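Local coordinates for protein AxyAgu115A (Amphibacillus xylanus NBRC 15112, PDB 6NPS) that belongs to glycoside hydrolase family 115 and is an alpha-glucuronidase, probably removing glucuronic acid side groups from arabinoglucuronoxylan, at residues F507-G512 with D546-L551; Q457-S462 with D484-W489; A566-V571 with D621-I626. The protein carries 3 engineered substitutions. One frame throughout, in Å; residues are numbered along the deposited sequence.

In the fold
Along the chain the three contacts follow one another in series, none nested in or crossing another. Interaction 2 comes first, closing the helical connection between helix 458-469, which follows the last strand of the parallel barrel sheet (446-450), and helix 482-494. Interaction 1 then closes a 33-residue loop, joining helix 500-519 to helix 537-558, and interaction 3 closes the longest loop, between helices 564-596 and 601-629. Their centres lie about 16 to 18 Å apart, and side chains bridge them. Leu510 meets Trp489, Leu509 meets Val571, and Leu570 reaches Glu458 and Trp489. The successive closures thus gather the helices that follow strand 446-450 into one body, with helix 500-519 touching both helix 482-494 and helix 564-596.

Interaction 1: F507-G512 with D546-L551; sequences FELLNG and DHLLGL
Helices 500-519 and 537-558 cross here in the helical region that follows the TIM barrel, their short segments running at 132° with 9.6 Å between axes, and a His-carboxylate hydrogen bond spans the outer side of the crossing. Glu508 illustrates how a single side chain can serve both the apolar and the polar layer of such an interface. Its CB points at the other helix and lies 3.8 Å from Leu551 CD1. Beyond CG the chain is extended, and it carries the carboxylate past that same methyl, so that Glu508 CD sits 3.6 Å from Leu551 CD1 with both oxygens also touching it. At the tip, Glu508 OE1 accepts from His547 NE2 at 3.0 Å, in a nearly straight bond (160°) that uses the syn lone pair. The oxygen meets the imidazole at its edge, 7° from the ring plane, while one face of that ring rests over Leu551 CG. The negative charge would probably stabilise the protonated form of the histidine. An alanine in place of Glu508 would remove the carboxylate and would probably leave His547 without this partner and Leu551 CD1 less covered.

Deeper in, the leucines take over. Leu509 CD2 packs 4.0 Å from Leu551 CB and also against Leu548 CB, while Leu509 also packs on Tyr567 and Val571 of helix 564-596. In return, Leu548 divides its two methyls between successive turns of helix 500-519: CD2 lies over the carbonyl oxygen of Glu508, and CD1 lies against Gly512. A CB on that glycine would collide with the methyl. The tightest point of the apolar layer is a methyl on a carbonyl, with Leu509 CD2 3.2 Å from Leu548 O.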
# COMPACT_ATOMS: atom_id res chain seq x y z
N PHE A 507 11.47 34.33 -17.63
CA PHE A 507 11.16 33.36 -18.67
C PHE A 507 11.37 31.92 -18.17
O PHE A 507 10.52 31.05 -18.40
CB PHE A 507 12.01 33.62 -19.92
CG PHE A 507 11.81 32.56 -20.97
CD1 PHE A 507 10.65 32.54 -21.74
CD2 PHE A 507 12.73 31.54 -21.13
CE1 PHE A 507 10.44 31.54 -22.67
CE2 PHE A 507 12.54 30.54 -22.06
CZ PHE A 507 11.37 30.54 -22.84
N GLU A 508 12.50 31.65 -17.49
CA GLU A 508 12.69 30.32 -16.91
C GLU A 508 11.53 29.92 -16.00
O GLU A 508 11.15 28.74 -15.97
CB GLU A 508 13.98 30.25 -16.10
CG GLU A 508 15.26 30.38 -16.91
CD GLU A 508 16.50 30.18 -16.04
OE1 GLU A 508 16.70 29.06 -15.49
OE2 GLU A 508 17.29 31.14 -15.90
N LEU A 509 11.02 30.86 -15.17
CA LEU A 509 9.95 30.54 -14.22
C LEU A 509 8.66 30.19 -14.95
O LEU A 509 8.00 29.20 -14.62
CB LEU A 509 9.68 31.74 -13.28
CG LEU A 509 10.82 32.05 -12.32
CD1 LEU A 509 10.53 33.27 -11.48
CD2 LEU A 509 11.07 30.83 -11.42
N LEU A 510 8.26 31.03 -15.93
CA LEU A 510 6.96 30.85 -16.58
C LEU A 510 6.96 29.61 -17.45
O LEU A 510 6.04 28.78 -17.40
CB LEU A 510 6.59 32.08 -17.44
CG LEU A 510 6.45 33.40 -16.72
CD1 LEU A 510 6.00 34.51 -17.71
CD2 LEU A 510 5.43 33.21 -15.63
N ASN A 511 8.00 29.48 -18.28
CA ASN A 511 8.16 28.30 -19.11
C ASN A 511 8.35 27.07 -18.26
O ASN A 511 7.79 26.00 -18.55
CB ASN A 511 9.35 28.50 -20.04
CG ASN A 511 9.29 27.60 -21.24
OD1 ASN A 511 8.51 27.84 -22.16
ND2 ASN A 511 10.09 26.54 -21.23
N GLY A 512 9.14 27.19 -17.19
CA GLY A 512 9.36 26.15 -16.21
C GLY A 512 8.13 25.63 -15.51
O GLY A 512 7.85 24.43 -15.59
N ASP A 546 13.81 22.97 -7.31
CA ASP A 546 14.60 23.77 -6.39
C ASP A 546 15.33 24.89 -7.13
O ASP A 546 15.46 26.00 -6.60
CB ASP A 546 15.57 22.88 -5.60
CG ASP A 546 14.84 21.99 -4.56
OD1 ASP A 546 15.44 20.97 -4.14
OD2 ASP A 546 13.68 22.28 -4.15
N HIS A 547 15.75 24.66 -8.36
CA HIS A 547 16.38 25.74 -9.11
C HIS A 547 15.37 26.87 -9.37
O HIS A 547 15.66 28.05 -9.15
CB HIS A 547 16.93 25.20 -10.44
CG HIS A 547 17.39 26.26 -11.37
ND1 HIS A 547 18.44 27.09 -11.08
CD2 HIS A 547 16.92 26.66 -12.58
CE1 HIS A 547 18.61 27.95 -12.07
NE2 HIS A 547 17.70 27.71 -13.00
N LEU A 548 14.16 26.50 -9.82
CA LEU A 548 13.13 27.52 -10.14
C LEU A 548 12.65 28.26 -8.88
O LEU A 548 12.51 29.49 -8.91
CB LEU A 548 11.95 26.83 -10.86
CG LEU A 548 12.34 26.24 -12.24
CD1 LEU A 548 11.26 25.38 -12.82
CD2 LEU A 548 12.77 27.34 -13.22
N LEU A 549 12.33 27.55 -7.78
CA LEU A 549 11.99 28.23 -6.53
C LEU A 549 13.08 29.22 -6.12
O LEU A 549 12.78 30.34 -5.67
CB LEU A 549 11.74 27.23 -5.40
CG LEU A 549 10.56 26.28 -5.63
CD1 LEU A 549 10.49 25.20 -4.55
CD2 LEU A 549 9.24 27.04 -5.72
N GLY A 550 14.36 28.84 -6.29
CA GLY A 550 15.43 29.77 -5.99
C GLY A 550 15.35 31.05 -6.81
O GLY A 550 15.55 32.15 -6.28
N LEU A 551 15.08 30.93 -8.12
CA LEU A 551 14.95 32.13 -8.95
C LEU A 551 13.74 32.96 -8.51
O LEU A 551 13.80 34.19 -8.48
CB LEU A 551 14.79 31.77 -10.44
CG LEU A 551 15.90 31.03 -11.17
CD1 LEU A 551 15.51 30.81 -12.64
CD2 LEU A 551 17.23 31.80 -11.05

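Interaction 2: Q457-S462 with D484-W489; sequences QELPLS and DYTKQW
Leu459 and Trp489 both hold CG anti to the backbone N (chi1 171° and -174°), which sends the isobutyl group of one across the indole of the other. The methyl Leu459 CD1 sits over one face of the indole, 3.6 Å from the centroid of the five-membered ring and 21° off its normal, a CH-pi contact. It lies nearest Trp489 CD2, at 3.4 Å, an atom of the bond at which the two rings are fused. The same CD1 also meets the edge of the Tyr485 ring, near CE2, so that it sits in the corner formed by the two aromatic side chains.

The indole N-H serves the polar half. Trp489 NE1 donates to Ser462 OG in a weak bond of 3.2 Å, and Ser462 OG in turn gives its proton to Glu458 O one helical turn back, at 2.8 Å. That carbonyl also accepts from Ser462 N, so the chain of donors ends on a doubly used oxygen. Tyr485 OH lies against the Ser462 carbonyl but bonds to Asp466.

All six touching residues are buried. Helix 458-469 follows strand 446-450, the last of the TIM-barrel sheet. Leu428 of helix 428-440 packs on Pro460, Tyr485 and Thr486, while Phe507 and Leu510 of helix 500-519 cover Thr486 and Trp489.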
# COMPACT_ATOMS: atom_id res chain seq x y z
N GLN A 457 -4.55 32.92 -15.22
CA GLN A 457 -4.62 32.53 -16.63
C GLN A 457 -4.19 33.64 -17.59
O GLN A 457 -4.42 33.51 -18.79
CB GLN A 457 -6.05 32.06 -16.99
CG GLN A 457 -6.65 31.03 -16.04
CD GLN A 457 -5.93 29.68 -16.11
OE1 GLN A 457 -5.14 29.44 -17.03
NE2 GLN A 457 -6.19 28.82 -15.16
N GLU A 458 -3.54 34.69 -17.11
CA GLU A 458 -3.31 35.87 -17.95
C GLU A 458 -2.34 35.57 -19.10
O GLU A 458 -2.56 36.04 -20.22
CB GLU A 458 -2.79 37.04 -17.12
CG GLU A 458 -3.77 37.57 -16.08
CD GLU A 458 -3.70 36.81 -14.74
OE1 GLU A 458 -2.88 35.86 -14.62
OE2 GLU A 458 -4.48 37.15 -13.81
N LEU A 459 -1.27 34.79 -18.87
CA LEU A 459 -0.37 34.50 -19.99
C LEU A 459 -1.04 33.66 -21.07
O LEU A 459 -1.03 34.07 -22.25
CB LEU A 459 0.92 33.82 -19.48
CG LEU A 459 1.84 33.27 -20.58
CD1 LEU A 459 2.46 34.45 -21.31
CD2 LEU A 459 2.94 32.38 -20.02
N PRO A 460 -1.66 32.51 -20.77
CA PRO A 460 -2.27 31.74 -21.87
C PRO A 460 -3.52 32.41 -22.46
O PRO A 460 -3.79 32.22 -23.65
CB PRO A 460 -2.59 30.39 -21.22
CG PRO A 460 -2.69 30.66 -19.78
CD PRO A 460 -1.72 31.80 -19.49
N LEU A 461 -4.25 33.22 -21.69
CA LEU A 461 -5.36 33.98 -22.26
C LEU A 461 -4.85 35.05 -23.23
O LEU A 461 -5.42 35.27 -24.30
CB LEU A 461 -6.21 34.61 -21.14
CG LEU A 461 -7.36 35.53 -21.64
CD1 LEU A 461 -8.32 34.72 -22.51
CD2 LEU A 461 -8.10 36.21 -20.46
N SER A 462 -3.78 35.76 -22.85
CA SER A 462 -3.19 36.74 -23.75
C SER A 462 -2.77 36.06 -25.06
O SER A 462 -3.03 36.58 -26.16
CB SER A 462 -1.99 37.43 -23.07
OG SER A 462 -2.34 38.23 -21.94
N ASP A 484 9.36 33.10 -27.95
CA ASP A 484 9.37 34.52 -28.30
C ASP A 484 8.12 35.24 -27.80
O ASP A 484 8.20 36.38 -27.32
CB ASP A 484 9.52 34.69 -29.80
CG ASP A 484 10.93 34.40 -30.29
OD1 ASP A 484 11.85 34.26 -29.44
OD2 ASP A 484 11.13 34.30 -31.51
N TYR A 485 6.94 34.61 -27.92
CA TYR A 485 5.73 35.25 -27.38
C TYR A 485 5.89 35.49 -25.89
O TYR A 485 5.60 36.59 -25.39
CB TYR A 485 4.48 34.39 -27.61
CG TYR A 485 3.25 35.15 -27.10
CD1 TYR A 485 2.58 36.01 -27.92
CD2 TYR A 485 2.82 35.03 -25.76
CE1 TYR A 485 1.46 36.76 -27.47
CE2 TYR A 485 1.74 35.75 -25.28
CZ TYR A 485 1.06 36.61 -26.14
OH TYR A 485 -0.01 37.32 -25.68
N THR A 486 6.37 34.48 -25.16
CA THR A 486 6.50 34.61 -23.71
C THR A 486 7.43 35.75 -23.38
O THR A 486 7.12 36.60 -22.53
CB THR A 486 7.00 33.28 -23.12
OG1 THR A 486 6.12 32.25 -23.55
CG2 THR A 486 7.03 33.27 -21.58
N LYS A 487 8.57 35.84 -24.09
CA LYS A 487 9.52 36.89 -23.79
C LYS A 487 8.93 38.25 -24.09
O LYS A 487 9.17 39.21 -23.35
CB LYS A 487 10.82 36.68 -24.57
CG LYS A 487 11.52 35.39 -24.13
CD LYS A 487 12.84 35.24 -24.91
CE LYS A 487 13.80 34.33 -24.15
NZ LYS A 487 13.93 32.97 -24.74
N GLN A 488 8.19 38.37 -25.19
CA GLN A 488 7.51 39.63 -25.47
C GLN A 488 6.46 39.95 -24.41
O GLN A 488 6.24 41.13 -24.06
CB GLN A 488 6.87 39.60 -26.87
CG GLN A 488 7.96 39.77 -27.93
CD GLN A 488 7.46 39.65 -29.37
OE1 GLN A 488 6.42 40.20 -29.74
NE2 GLN A 488 8.23 38.94 -30.20
N TRP A 489 5.79 38.92 -23.90
CA TRP A 489 4.80 39.16 -22.86
C TRP A 489 5.48 39.62 -21.57
O TRP A 489 4.96 40.51 -20.89
CB TRP A 489 3.99 37.88 -22.64
CG TRP A 489 2.83 37.98 -21.71
CD1 TRP A 489 1.51 38.30 -22.04
CD2 TRP A 489 2.83 37.69 -20.30
NE1 TRP A 489 0.72 38.24 -20.91
CE2 TRP A 489 1.50 37.87 -19.84
CE3 TRP A 489 3.84 37.28 -19.39
CZ2 TRP A 489 1.15 37.67 -18.49
CZ3 TRP A 489 3.50 37.11 -18.06
CH2 TRP A 489 2.16 37.30 -17.62

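Interaction 3: A566-V571 with D621-I626; sequences AYFALV and DEYHTI
The ring of Phe568 carries this contact, with three residues of helix 601-629 set round it. Tyr623 CB lies in the ring plane at its edge, 3.8 Å from Phe568 CE2, whereas Glu622 and Ile626 approach obliquely. The phenol of Tyr623 is likewise met at its edge, by Phe568 CE2 and by Ala569 CA, so the two rings do not stack on each other. It is Tyr573, from helix 564-596, that stacks with the phenol, and Phe631 meets it with its plane almost parallel.

Phe568 reaches across because its CG is anti to the backbone N, the bond from the backbone already aimed at the other helix. Glu622 adopts the same first torsion and then runs extended, bringing its aliphatic stem and carboxylate obliquely across the CE1-CZ side of the ring. Glu622 CD comes within 3.4 Å of Phe568 CE1, and the carboxylate plane is turned 41° from the ring. Its OE2 is hydrogen-bonded to the OH of Tyr556 of helix 537-558, so the charged group has a polar partner while its carbon stem packs on an aromatic.

The two long helices follow each other with only a few residues between them, forming an alpha-helical hairpin whose short segments here cross at 130°, with 10.7 Å between their axes. The contact joins the early part of the first helix to the late part of the second. Ile626 places CG1 in the crowded position between the backbone N and the carbonyl carbon (chi1 48°), and this delivers its CD1 to 3.6 Å from Phe568 CD2. Beside the aromatic cluster, where helix 564-596 widens into a pi-type turn, a water donates to Ala569 O at 2.9 Å and is hydrogen-bonded to Tyr623 OH at 3.2 Å.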
# COMPACT_ATOMS: atom_id res chain seq x y z
N ALA A 566 2.36 43.03 -9.14
CA ALA A 566 2.35 42.40 -10.46
C ALA A 566 3.30 41.21 -10.53
O ALA A 566 2.94 40.17 -11.07
CB ALA A 566 2.71 43.44 -11.54
N TYR A 567 4.52 41.35 -10.00
CA TYR A 567 5.40 40.18 -9.92
C TYR A 567 4.72 39.03 -9.17
O TYR A 567 4.68 37.88 -9.64
CB TYR A 567 6.73 40.56 -9.26
CG TYR A 567 7.58 39.33 -9.07
CD1 TYR A 567 8.10 38.65 -10.17
CD2 TYR A 567 7.82 38.81 -7.81
CE1 TYR A 567 8.83 37.50 -10.02
CE2 TYR A 567 8.54 37.66 -7.65
CZ TYR A 567 9.05 37.02 -8.76
OH TYR A 567 9.76 35.87 -8.59
N PHE A 568 4.14 39.33 -8.02
CA PHE A 568 3.53 38.28 -7.20
C PHE A 568 2.36 37.61 -7.92
O PHE A 568 2.26 36.38 -7.98
CB PHE A 568 3.06 38.88 -5.87
CG PHE A 568 2.63 37.83 -4.88
CD1 PHE A 568 3.53 37.34 -3.94
CD2 PHE A 568 1.35 37.29 -4.92
CE1 PHE A 568 3.15 36.35 -3.04
CE2 PHE A 568 0.98 36.28 -4.04
CZ PHE A 568 1.88 35.82 -3.09
N ALA A 569 1.42 38.41 -8.43
CA ALA A 569 0.22 37.83 -9.03
C ALA A 569 0.50 37.14 -10.36
O ALA A 569 -0.13 36.13 -10.67
CB ALA A 569 -0.84 38.91 -9.21
N LEU A 570 1.47 37.63 -11.14
CA LEU A 570 1.70 37.08 -12.47
C LEU A 570 2.78 36.00 -12.49
O LEU A 570 2.77 35.16 -13.40
CB LEU A 570 2.11 38.21 -13.44
CG LEU A 570 1.01 39.27 -13.75
CD1 LEU A 570 1.49 40.38 -14.69
CD2 LEU A 570 -0.27 38.63 -14.32
N VAL A 571 3.76 36.04 -11.58
CA VAL A 571 4.89 35.13 -11.72
C VAL A 571 5.06 34.32 -10.43
O VAL A 571 5.07 33.08 -10.44
CB VAL A 571 6.17 35.90 -12.07
CG1 VAL A 571 7.35 34.94 -12.18
CG2 VAL A 571 5.95 36.69 -13.37
N ASP A 621 -2.64 32.63 1.53
CA ASP A 621 -2.99 33.75 2.39
C ASP A 621 -2.32 35.04 1.92
O ASP A 621 -2.96 36.10 1.92
CB ASP A 621 -2.58 33.47 3.84
CG ASP A 621 -3.42 32.39 4.47
OD1 ASP A 621 -2.88 31.59 5.27
OD2 ASP A 621 -4.63 32.34 4.15
N GLU A 622 -1.04 34.96 1.55
CA GLU A 622 -0.36 36.13 1.01
C GLU A 622 -1.07 36.63 -0.24
O GLU A 622 -1.29 37.84 -0.40
CB GLU A 622 1.12 35.82 0.74
CG GLU A 622 1.93 37.03 0.25
CD GLU A 622 3.48 36.83 0.26
OE1 GLU A 622 3.96 35.68 0.46
OE2 GLU A 622 4.22 37.85 0.08
N TYR A 623 -1.49 35.72 -1.12
CA TYR A 623 -2.15 36.12 -2.36
C TYR A 623 -3.46 36.86 -2.08
O TYR A 623 -3.80 37.84 -2.76
CB TYR A 623 -2.39 34.88 -3.17
CG TYR A 623 -3.04 35.05 -4.52
CD1 TYR A 623 -2.47 35.87 -5.50
CD2 TYR A 623 -4.17 34.34 -4.83
CE1 TYR A 623 -3.06 36.00 -6.77
CE2 TYR A 623 -4.76 34.42 -6.09
CZ TYR A 623 -4.20 35.25 -7.05
OH TYR A 623 -4.78 35.31 -8.28
N HIS A 624 -4.19 36.42 -1.06
CA HIS A 624 -5.47 36.99 -0.69
C HIS A 624 -5.35 38.31 0.06
O HIS A 624 -6.36 38.99 0.22
CB HIS A 624 -6.25 35.98 0.17
CG HIS A 624 -6.75 34.81 -0.62
ND1 HIS A 624 -7.17 33.64 -0.04
CD2 HIS A 624 -6.87 34.63 -1.96
CE1 HIS A 624 -7.53 32.79 -0.99
NE2 HIS A 624 -7.36 33.37 -2.16
N THR A 625 -4.15 38.69 0.51
CA THR A 625 -4.00 39.96 1.20
C THR A 625 -3.16 41.01 0.47
O THR A 625 -3.20 42.18 0.87
CB THR A 625 -3.41 39.73 2.61
OG1 THR A 625 -2.14 39.10 2.50
CG2 THR A 625 -4.33 38.82 3.43
N ILE A 626 -2.42 40.67 -0.59
CA ILE A 626 -1.66 41.72 -1.28
C ILE A 626 -2.60 42.78 -1.87
O ILE A 626 -3.74 42.48 -2.29
CB ILE A 626 -0.74 41.17 -2.38
CG1 ILE A 626 -1.51 40.21 -3.26
CG2 ILE A 626 0.47 40.52 -1.78
CD1 ILE A 626 -0.91 40.11 -4.60
O HOH W 1 -3.00 36.26 -10.73